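PDB 1JWQ: N-ACETYLMURAMOYL-L-ALANINE AMIDASE CwlV from Paenibacillus polymyxa, which probably cleaves, through its zinc-dependent catalytic domain, the amide bond between N-acetylmuramic acid and L-alanine in bacterial peptidoglycan. Local coordinates for residues N90-R98 and R121-R132; F104-F112 and M136-G144. All coordinates share one frame; numbering follows the deposited sequence.

How the interactions relate
Both interactions are built on one mixed sheet, and their centres lie about 8 Å apart. Interaction 1 pairs strand 92-96 with strand 120-125 at the sheet's margin. Interaction 2 sets helix 102-116, which connects those two strands, against strand 138-145, the other neighbour of strand 92-96. Two probable hydrogen bonds tie them: T92 OG1 to V143 O and T94 OG1 to H109 ND1, each 2.7 Å. Zinc is bound by H10, E26 and H80. The F128 side chain of interaction 1 is about 9 Å from the metal, and the V143 side chain of interaction 2 about 10 Å.

Interaction 1 of 2, residues N90-R98 and R121-R132; sequences NGTETYYQR and RGIRYGNFHVIR
R124 N donates to T94 O at 2.8 Å in the middle of the parallel strands 92-96 and 121-125, the latter at the sheet edge. They are the two strands of a beta-alpha-beta unit whose helix is 102-116. T94 N binds G122 O, and Y96 N binds R124 O. R121 N to T92 O and G126 N to Y96 O extend the pairing at its ends. T94 OG1 turns to H109 of the connecting helix.

E93 and R121 lie side by side and form a salt bridge. Its OE2-NE separation is modelled too short to be trusted. E93 OE2 also takes a hydrogen bond from a water and bonds Y145 OH. E93 OE1 accepts from Y95 OH, which approaches from above the carboxylate plane. R121 NH1 adds a weak bond to N90 O. R124 grips R121 O side-on with NE (2.9 Å) and NH2, the oxygen lying in the guanidinium plane.

F128 turns its edge to one face of the Y95 ring, CE1 standing 3.5 Å from Y95 CG with the planes at 70°. Y125 likewise points its edge at the Y96 face.

Beyond the strands, Q97 NE2 donates to Y125 OH at 2.9 Å, in the amide plane and nearly straight (167°). Q97 CG is anti to the backbone N (chi1 -166°), and a bend at chi2 carries the amide alongside the tyrosine. I131 O, in the short helix 129-132, accepts from R98 NE (3.0 Å), more weakly from R98 NH2, and from a water that also receives Q97 N. R98 NH2 has its stronger partner in M136 O.

Main-chain bonds thus hold the strands, while side-chain donors satisfy the carbonyls R121 O and I131 O. The Y95 hydroxyl on OE1 probably stabilises the E93 carboxylate as an anion; the closeness of R121 is doubtful.

Interaction 2 of 2, residues F104-F112 and M136-G144; sequences FANVMHKYF and MPAVLLEVG
F112 presents one ring face to L141, whose CD1 methyl sits over the ring centre. This is a CH-pi contact, with CD1 3.9 Å from the centroid and 4° off the normal. The edge of the same ring reaches V143, CZ lying 3.9 Å from V143 CA. F112 CZ also touches L141 CB. With CG anti to the backbone N (chi1 164°), the ring drops from the helix to meet L141 coming up from the strand. The F104 ring has A138 N near its plane at the edge. Its CE2 meets V139 CG2 at 3.8 Å from an oblique direction.

Between the two rings the contact is aliphatic. A105 lets the helix come close: V139 CG1 is 3.6 Å from A105 CA. M108 CG lies 3.8 Å from L141 CD2. At the start of the segment, F104 CB packs on P137 CB. Without the F112 ring, as with an alanine here, the L141 CD1 methyl would probably lose its aromatic partner and a gap would open beside V143.

I172 and I168 of helix 158-176 touch M108 and F112 respectively, and the rings of F104 and Y175 meet. On the opposite side of the strand, L140 and E142 reach the zinc ligand H80.

The axes of 104-112 and 138-144 approach to 8.6 Å, at 36° between their directions. This is a helix laid over a beta sheet, one layer of the open alpha-beta-alpha fold of this amidase domain, with the strand's other face turned toward the zinc site.

Interaction 1 of 2, residues N90-R98 and R121-R132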
loop_
_atom_site.group_PDB
_atom_site.type_symbol
_atom_site.label_atom_id
_atom_site.label_comp_id
_atom_site.label_asym_id
_atom_site.label_seq_id
_atom_site.Cartn_x
_atom_site.Cartn_y
_atom_site.Cartn_z
ATOM N N ASN A 90 10.741 11.905 6.685
ATOM C CA ASN A 90 10.173 10.735 7.335
ATOM C C ASN A 90 8.669 10.854 7.522
ATOM O O ASN A 90 8.112 11.954 7.560
ATOM C CB ASN A 90 10.804 10.554 8.715
ATOM C CG ASN A 90 10.511 11.727 9.639
ATOM O OD1 ASN A 90 11.111 12.796 9.517
ATOM N ND2 ASN A 90 9.567 11.539 10.550
ATOM N N GLY A 91 8.011 9.712 7.649
ATOM C CA GLY A 91 6.582 9.743 7.864
ATOM C C GLY A 91 5.762 8.879 6.934
ATOM O O GLY A 91 6.243 8.374 5.921
ATOM N N THR A 92 4.497 8.735 7.307
ATOM C CA THR A 92 3.526 7.933 6.580
ATOM C C THR A 92 2.527 8.832 5.851
ATOM O O THR A 92 2.000 9.786 6.431
ATOM C CB THR A 92 2.763 7.029 7.562
ATOM O OG1 THR A 92 3.697 6.176 8.234
ATOM C CG2 THR A 92 1.735 6.198 6.835
ATOM N N GLU A 93 2.260 8.508 4.585
ATOM C CA GLU A 93 1.328 9.277 3.769
ATOM C C GLU A 93 0.338 8.360 3.040
ATOM O O GLU A 93 0.689 7.238 2.640
ATOM C CB GLU A 93 2.102 10.106 2.733
ATOM C CG GLU A 93 3.469 10.589 3.219
ATOM C CD GLU A 93 4.305 11.242 2.124
ATOM O OE1 GLU A 93 4.123 10.899 0.931
ATOM O OE2 GLU A 93 5.165 12.095 2.450
ATOM N N THR A 94 -0.887 8.858 2.865
ATOM C CA THR A 94 -1.946 8.129 2.176
ATOM C C THR A 94 -2.402 9.037 1.051
ATOM O O THR A 94 -2.714 10.196 1.293
ATOM C CB THR A 94 -3.136 7.857 3.089
ATOM O OG1 THR A 94 -2.732 6.974 4.146
ATOM C CG2 THR A 94 -4.266 7.213 2.282
ATOM N N TYR A 95 -2.413 8.517 -0.173
ATOM C CA TYR A 95 -2.813 9.295 -1.342
ATOM C C TYR A 95 -4.101 8.827 -2.008
ATOM O O TYR A 95 -4.407 7.636 -2.035
ATOM C CB TYR A 95 -1.724 9.246 -2.410
ATOM C CG TYR A 95 -0.451 9.950 -2.044
ATOM C CD1 TYR A 95 0.575 9.287 -1.373
ATOM C CD2 TYR A 95 -0.266 11.287 -2.384
ATOM C CE1 TYR A 95 1.762 9.944 -1.055
ATOM C CE2 TYR A 95 0.908 11.950 -2.075
ATOM C CZ TYR A 95 1.918 11.276 -1.413
ATOM O OH TYR A 95 3.092 11.933 -1.131
ATOM N N TYR A 96 -4.836 9.784 -2.566
ATOM C CA TYR A 96 -6.062 9.510 -3.307
ATOM C C TYR A 96 -5.921 10.428 -4.523
ATOM O O TYR A 96 -5.122 11.368 -4.492
ATOM C CB TYR A 96 -7.309 9.919 -2.512
ATOM C CG TYR A 96 -7.505 11.417 -2.445
ATOM C CD1 TYR A 96 -6.813 12.192 -1.515
ATOM C CD2 TYR A 96 -8.322 12.072 -3.368
ATOM C CE1 TYR A 96 -6.928 13.583 -1.510
ATOM C CE2 TYR A 96 -8.441 13.455 -3.373
ATOM C CZ TYR A 96 -7.739 14.203 -2.441
ATOM O OH TYR A 96 -7.844 15.571 -2.456
ATOM N N GLN A 97 -6.672 10.164 -5.587
ATOM C CA GLN A 97 -6.607 11.018 -6.775
ATOM C C GLN A 97 -8.001 11.453 -7.194
ATOM O O GLN A 97 -8.177 12.526 -7.768
ATOM C CB GLN A 97 -5.922 10.293 -7.942
ATOM C CG GLN A 97 -5.495 11.197 -9.114
ATOM C CD GLN A 97 -6.620 11.532 -10.089
ATOM O OE1 GLN A 97 -7.485 10.701 -10.379
ATOM N NE2 GLN A 97 -6.593 12.750 -10.624
ATOM N N ARG A 98 -8.994 10.625 -6.890
ATOM C CA ARG A 98 -10.374 10.932 -7.249
ATOM C C ARG A 98 -11.255 11.174 -6.036
ATOM O O ARG A 98 -11.035 10.608 -4.970
ATOM C CB ARG A 98 -10.966 9.797 -8.088
ATOM C CG ARG A 98 -10.392 9.719 -9.487
ATOM C CD ARG A 98 -10.718 8.400 -10.167
ATOM N NE ARG A 98 -10.030 7.274 -9.542
ATOM C CZ ARG A 98 -10.614 6.373 -8.758
ATOM N NH1 ARG A 98 -11.912 6.458 -8.496
ATOM N NH2 ARG A 98 -9.897 5.380 -8.240
ATOM N N ARG A 121 1.946 12.103 8.115
ATOM C CA ARG A 121 2.014 13.131 7.089
ATOM C C ARG A 121 0.656 13.352 6.421
ATOM O O ARG A 121 0.541 14.102 5.452
ATOM C CB ARG A 121 3.076 12.767 6.051
ATOM C CG ARG A 121 4.491 12.643 6.622
ATOM C CD ARG A 121 5.462 12.246 5.522
ATOM N NE ARG A 121 5.488 13.260 4.476
ATOM C CZ ARG A 121 6.425 14.192 4.358
ATOM N NH1 ARG A 121 7.435 14.235 5.222
ATOM N NH2 ARG A 121 6.336 15.099 3.394
ATOM N N GLY A 122 -0.368 12.689 6.953
ATOM C CA GLY A 122 -1.723 12.850 6.458
ATOM C C GLY A 122 -2.133 12.249 5.129
ATOM O O GLY A 122 -1.419 11.440 4.529
ATOM N N ILE A 123 -3.320 12.659 4.687
ATOM C CA ILE A 123 -3.912 12.216 3.431
ATOM C C ILE A 123 -3.681 13.320 2.411
ATOM O O ILE A 123 -4.007 14.480 2.659
ATOM C CB ILE A 123 -5.420 11.966 3.608
ATOM C CG1 ILE A 123 -5.629 10.903 4.693
ATOM C CG2 ILE A 123 -6.038 11.518 2.295
ATOM C CD1 ILE A 123 -7.065 10.769 5.170
ATOM N N ARG A 124 -3.118 12.955 1.265
ATOM C CA ARG A 124 -2.802 13.941 0.240
ATOM C C ARG A 124 -3.258 13.538 -1.151
ATOM O O ARG A 124 -3.483 12.362 -1.431
ATOM C CB ARG A 124 -1.287 14.155 0.208
ATOM C CG ARG A 124 -0.651 14.235 1.588
ATOM C CD ARG A 124 0.857 14.398 1.497
ATOM N NE ARG A 124 1.415 14.822 2.776
ATOM C CZ ARG A 124 2.515 15.555 2.903
ATOM N NH1 ARG A 124 3.178 15.942 1.823
ATOM N NH2 ARG A 124 2.943 15.912 4.107
ATOM N N TYR A 125 -3.388 14.530 -2.024
ATOM C CA TYR A 125 -3.767 14.269 -3.396
ATOM C C TYR A 125 -2.496 13.836 -4.107
ATOM O O TYR A 125 -1.428 14.409 -3.891
ATOM C CB TYR A 125 -4.323 15.528 -4.071
ATOM C CG TYR A 125 -4.455 15.386 -5.572
ATOM C CD1 TYR A 125 -3.424 15.784 -6.427
ATOM C CD2 TYR A 125 -5.592 14.823 -6.136
ATOM C CE1 TYR A 125 -3.530 15.624 -7.808
ATOM C CE2 TYR A 125 -5.710 14.656 -7.514
ATOM C CZ TYR A 125 -4.676 15.059 -8.343
ATOM O OH TYR A 125 -4.793 14.894 -9.700
ATOM N N GLY A 126 -2.611 12.806 -4.934
ATOM C CA GLY A 126 -1.465 12.324 -5.676
ATOM C C GLY A 126 -1.912 11.886 -7.055
ATOM O O GLY A 126 -2.787 11.027 -7.184
ATOM N N ASN A 127 -1.334 12.482 -8.091
ATOM C CA ASN A 127 -1.694 12.118 -9.449
ATOM C C ASN A 127 -0.891 10.904 -9.892
ATOM O O ASN A 127 0.018 11.008 -10.710
ATOM C CB ASN A 127 -1.459 13.286 -10.409
ATOM C CG ASN A 127 -1.909 12.969 -11.821
ATOM O OD1 ASN A 127 -2.926 12.302 -12.022
ATOM N ND2 ASN A 127 -1.164 13.452 -12.805
ATOM N N PHE A 128 -1.247 9.749 -9.340
ATOM C CA PHE A 128 -0.565 8.497 -9.649
ATOM C C PHE A 128 -1.478 7.614 -10.488
ATOM O O PHE A 128 -2.645 7.414 -10.154
ATOM C CB PHE A 128 -0.181 7.790 -8.347
ATOM C CG PHE A 128 0.625 8.651 -7.407
ATOM C CD1 PHE A 128 0.353 8.655 -6.043
ATOM C CD2 PHE A 128 1.646 9.467 -7.888
ATOM C CE1 PHE A 128 1.079 9.459 -5.170
ATOM C CE2 PHE A 128 2.380 10.279 -7.020
ATOM C CZ PHE A 128 2.096 10.274 -5.661
ATOM N N HIS A 129 -0.928 7.083 -11.573
ATOM C CA HIS A 129 -1.667 6.244 -12.506
ATOM C C HIS A 129 -2.613 5.225 -11.876
ATOM O O HIS A 129 -3.803 5.211 -12.175
ATOM C CB HIS A 129 -0.682 5.516 -13.431
ATOM C CG HIS A 129 -1.337 4.775 -14.556
ATOM N ND1 HIS A 129 -1.104 5.080 -15.879
ATOM C CD2 HIS A 129 -2.215 3.744 -14.557
ATOM C CE1 HIS A 129 -1.811 4.269 -16.648
ATOM N NE2 HIS A 129 -2.492 3.448 -15.871
ATOM N N VAL A 130 -2.092 4.371 -11.003
ATOM C CA VAL A 130 -2.932 3.337 -10.407
ATOM C C VAL A 130 -4.140 3.816 -9.605
ATOM O O VAL A 130 -5.128 3.088 -9.503
ATOM C CB VAL A 130 -2.093 2.355 -9.549
ATOM C CG1 VAL A 130 -1.009 1.717 -10.417
ATOM C CG2 VAL A 130 -1.476 3.073 -8.368
ATOM N N ILE A 131 -4.089 5.021 -9.041
ATOM C CA ILE A 131 -5.242 5.509 -8.288
ATOM C C ILE A 131 -6.076 6.496 -9.114
ATOM O O ILE A 131 -7.184 6.873 -8.730
ATOM C CB ILE A 131 -4.820 6.145 -6.923
ATOM C CG1 ILE A 131 -3.766 7.242 -7.119
ATOM C CG2 ILE A 131 -4.251 5.056 -6.011
ATOM C CD1 ILE A 131 -3.412 7.986 -5.821
ATOM N N ARG A 132 -5.539 6.886 -10.266
ATOM C CA ARG A 132 -6.221 7.811 -11.167
ATOM C C ARG A 132 -7.080 7.078 -12.192
ATOM O O ARG A 132 -8.233 7.442 -12.421
ATOM C CB ARG A 132 -5.203 8.659 -11.929
ATOM C CG ARG A 132 -5.832 9.524 -13.013
ATOM C CD ARG A 132 -4.779 10.273 -13.811
ATOM N NE ARG A 132 -3.944 9.374 -14.604
ATOM C CZ ARG A 132 -2.622 9.280 -14.487
ATOM N NH1 ARG A 132 -1.976 10.029 -13.605
ATOM N NH2 ARG A 132 -1.945 8.439 -15.257
HETATM O O HOH W 1 5.231 13.855 0.425
HETATM O O HOH W 2 3.067 14.940 -1.337
HETATM O O HOH W 3 -8.054 7.562 -6.103
#

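Interaction 2 of 2, residues F104-F112 and M136-G144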
loop_
_atom_site.group_PDB
_atom_site.type_symbol
_atom_site.label_atom_id
_atom_site.label_comp_id
_atom_site.label_asym_id
_atom_site.label_seq_id
_atom_site.Cartn_x
_atom_site.Cartn_y
_atom_site.Cartn_z
ATOM N N PHE A 104 -12.624 6.373 1.410
ATOM C CA PHE A 104 -11.786 5.215 1.667
ATOM C C PHE A 104 -10.427 5.670 2.207
ATOM O O PHE A 104 -9.906 5.085 3.149
ATOM C CB PHE A 104 -11.631 4.404 0.376
ATOM C CG PHE A 104 -10.745 3.193 0.507
ATOM C CD1 PHE A 104 -10.725 2.438 1.678
ATOM C CD2 PHE A 104 -9.956 2.790 -0.562
ATOM C CE1 PHE A 104 -9.925 1.291 1.774
ATOM C CE2 PHE A 104 -9.156 1.651 -0.481
ATOM C CZ PHE A 104 -9.141 0.899 0.694
ATOM N N ALA A 105 -9.851 6.714 1.620
ATOM C CA ALA A 105 -8.562 7.203 2.105
ATOM C C ALA A 105 -8.680 7.608 3.577
ATOM O O ALA A 105 -7.798 7.317 4.384
ATOM C CB ALA A 105 -8.091 8.393 1.269
ATOM N N ASN A 106 -9.778 8.274 3.925
ATOM C CA ASN A 106 -9.994 8.698 5.307
ATOM C C ASN A 106 -10.066 7.499 6.250
ATOM O O ASN A 106 -9.409 7.480 7.289
ATOM C CB ASN A 106 -11.284 9.519 5.432
ATOM C CG ASN A 106 -11.177 10.884 4.772
ATOM O OD1 ASN A 106 -10.173 11.579 4.919
ATOM N ND2 ASN A 106 -12.225 11.284 4.057
ATOM N N VAL A 107 -10.868 6.500 5.895
ATOM C CA VAL A 107 -10.990 5.318 6.742
ATOM C C VAL A 107 -9.652 4.585 6.794
ATOM O O VAL A 107 -9.168 4.237 7.870
ATOM C CB VAL A 107 -12.097 4.363 6.228
ATOM C CG1 VAL A 107 -12.138 3.084 7.071
ATOM C CG2 VAL A 107 -13.449 5.071 6.289
ATOM N N MET A 108 -9.045 4.363 5.632
ATOM C CA MET A 108 -7.759 3.673 5.592
ATOM C C MET A 108 -6.727 4.359 6.487
ATOM O O MET A 108 -6.090 3.718 7.320
ATOM C CB MET A 108 -7.227 3.613 4.156
ATOM C CG MET A 108 -5.815 3.058 4.043
ATOM S SD MET A 108 -5.661 1.378 4.702
ATOM C CE MET A 108 -6.259 0.444 3.305
ATOM N N HIS A 109 -6.569 5.666 6.323
ATOM C CA HIS A 109 -5.594 6.408 7.115
ATOM C C HIS A 109 -5.857 6.283 8.612
ATOM O O HIS A 109 -4.926 6.212 9.407
ATOM C CB HIS A 109 -5.600 7.888 6.721
ATOM C CG HIS A 109 -4.340 8.608 7.084
ATOM N ND1 HIS A 109 -3.127 8.327 6.493
ATOM C CD2 HIS A 109 -4.100 9.588 7.989
ATOM C CE1 HIS A 109 -2.195 9.102 7.018
ATOM N NE2 HIS A 109 -2.759 9.876 7.928
ATOM N N LYS A 110 -7.133 6.260 8.983
ATOM C CA LYS A 110 -7.541 6.147 10.384
ATOM C C LYS A 110 -6.908 4.938 11.081
ATOM O O LYS A 110 -6.497 5.020 12.240
ATOM C CB LYS A 110 -9.069 6.046 10.469
ATOM C CG LYS A 110 -9.634 6.026 11.887
ATOM C CD LYS A 110 -11.149 5.865 11.873
ATOM C CE LYS A 110 -11.758 6.155 13.243
ATOM N NZ LYS A 110 -11.103 5.390 14.338
ATOM N N TYR A 111 -6.816 3.818 10.375
ATOM C CA TYR A 111 -6.243 2.609 10.965
ATOM C C TYR A 111 -4.807 2.344 10.548
ATOM O O TYR A 111 -4.011 1.781 11.306
ATOM C CB TYR A 111 -7.113 1.404 10.611
ATOM C CG TYR A 111 -8.529 1.565 11.099
ATOM C CD1 TYR A 111 -9.513 2.117 10.277
ATOM C CD2 TYR A 111 -8.871 1.232 12.409
ATOM C CE1 TYR A 111 -10.805 2.337 10.754
ATOM C CE2 TYR A 111 -10.152 1.449 12.892
ATOM C CZ TYR A 111 -11.113 2.003 12.062
ATOM O OH TYR A 111 -12.381 2.227 12.546
ATOM N N PHE A 112 -4.482 2.762 9.336
ATOM C CA PHE A 112 -3.153 2.574 8.777
ATOM C C PHE A 112 -2.083 3.457 9.433
ATOM O O PHE A 112 -1.054 2.960 9.898
ATOM C CB PHE A 112 -3.236 2.838 7.268
ATOM C CG PHE A 112 -1.913 3.064 6.605
ATOM C CD1 PHE A 112 -1.710 4.199 5.824
ATOM C CD2 PHE A 112 -0.884 2.137 6.723
ATOM C CE1 PHE A 112 -0.503 4.406 5.169
ATOM C CE2 PHE A 112 0.328 2.338 6.070
ATOM C CZ PHE A 112 0.519 3.469 5.293
ATOM N N MET A 136 -12.791 2.380 -8.977
ATOM C CA MET A 136 -13.335 2.086 -7.658
ATOM C C MET A 136 -12.481 2.849 -6.647
ATOM O O MET A 136 -11.430 3.387 -7.005
ATOM C CB MET A 136 -13.278 0.575 -7.362
ATOM C CG MET A 136 -11.876 -0.004 -7.119
ATOM S SD MET A 136 -10.809 -0.091 -8.580
ATOM C CE MET A 136 -11.872 -1.027 -9.744
ATOM N N PRO A 137 -12.920 2.922 -5.379
ATOM C CA PRO A 137 -12.110 3.649 -4.395
ATOM C C PRO A 137 -10.691 3.103 -4.426
ATOM O O PRO A 137 -10.481 1.901 -4.283
ATOM C CB PRO A 137 -12.833 3.364 -3.083
ATOM C CG PRO A 137 -14.268 3.331 -3.518
ATOM C CD PRO A 137 -14.201 2.490 -4.790
ATOM N N ALA A 138 -9.717 3.985 -4.622
ATOM C CA ALA A 138 -8.334 3.549 -4.715
ATOM C C ALA A 138 -7.373 4.491 -4.027
ATOM O O ALA A 138 -7.415 5.702 -4.232
ATOM C CB ALA A 138 -7.936 3.392 -6.188
ATOM N N VAL A 139 -6.492 3.928 -3.216
ATOM C CA VAL A 139 -5.511 4.741 -2.521
ATOM C C VAL A 139 -4.125 4.143 -2.668
ATOM O O VAL A 139 -3.971 2.949 -2.933
ATOM C CB VAL A 139 -5.844 4.874 -1.021
ATOM C CG1 VAL A 139 -7.210 5.548 -0.850
ATOM C CG2 VAL A 139 -5.836 3.502 -0.359
ATOM N N LEU A 140 -3.119 4.993 -2.524
ATOM C CA LEU A 140 -1.738 4.550 -2.609
ATOM C C LEU A 140 -1.106 4.933 -1.283
ATOM O O LEU A 140 -1.186 6.083 -0.848
ATOM C CB LEU A 140 -1.016 5.232 -3.773
ATOM C CG LEU A 140 0.411 4.739 -4.022
ATOM C CD1 LEU A 140 0.735 4.814 -5.512
ATOM C CD2 LEU A 140 1.390 5.571 -3.198
ATOM N N LEU A 141 -0.501 3.955 -0.627
ATOM C CA LEU A 141 0.109 4.191 0.665
ATOM C C LEU A 141 1.624 4.242 0.575
ATOM O O LEU A 141 2.243 3.355 0.002
ATOM C CB LEU A 141 -0.301 3.079 1.637
ATOM C CG LEU A 141 -1.789 2.712 1.679
ATOM C CD1 LEU A 141 -1.988 1.562 2.665
ATOM C CD2 LEU A 141 -2.622 3.920 2.088
ATOM N N GLU A 142 2.206 5.307 1.110
ATOM C CA GLU A 142 3.658 5.441 1.160
ATOM C C GLU A 142 3.882 5.229 2.652
ATOM O O GLU A 142 3.752 6.154 3.452
ATOM C CB GLU A 142 4.084 6.842 0.718
ATOM C CG GLU A 142 4.007 7.055 -0.794
ATOM C CD GLU A 142 5.056 6.260 -1.555
ATOM O OE1 GLU A 142 5.018 6.258 -2.807
ATOM O OE2 GLU A 142 5.926 5.642 -0.905
ATOM N N VAL A 143 4.194 3.991 3.017
ATOM C CA VAL A 143 4.356 3.613 4.416
ATOM C C VAL A 143 5.384 4.392 5.219
ATOM O O VAL A 143 5.114 4.787 6.349
ATOM C CB VAL A 143 4.663 2.108 4.539
ATOM C CG1 VAL A 143 4.662 1.696 6.006
ATOM C CG2 VAL A 143 3.619 1.305 3.764
ATOM N N GLY A 144 6.557 4.600 4.637
ATOM C CA GLY A 144 7.610 5.329 5.318
ATOM C C GLY A 144 8.723 5.628 4.336
ATOM O O GLY A 144 8.646 5.219 3.177
#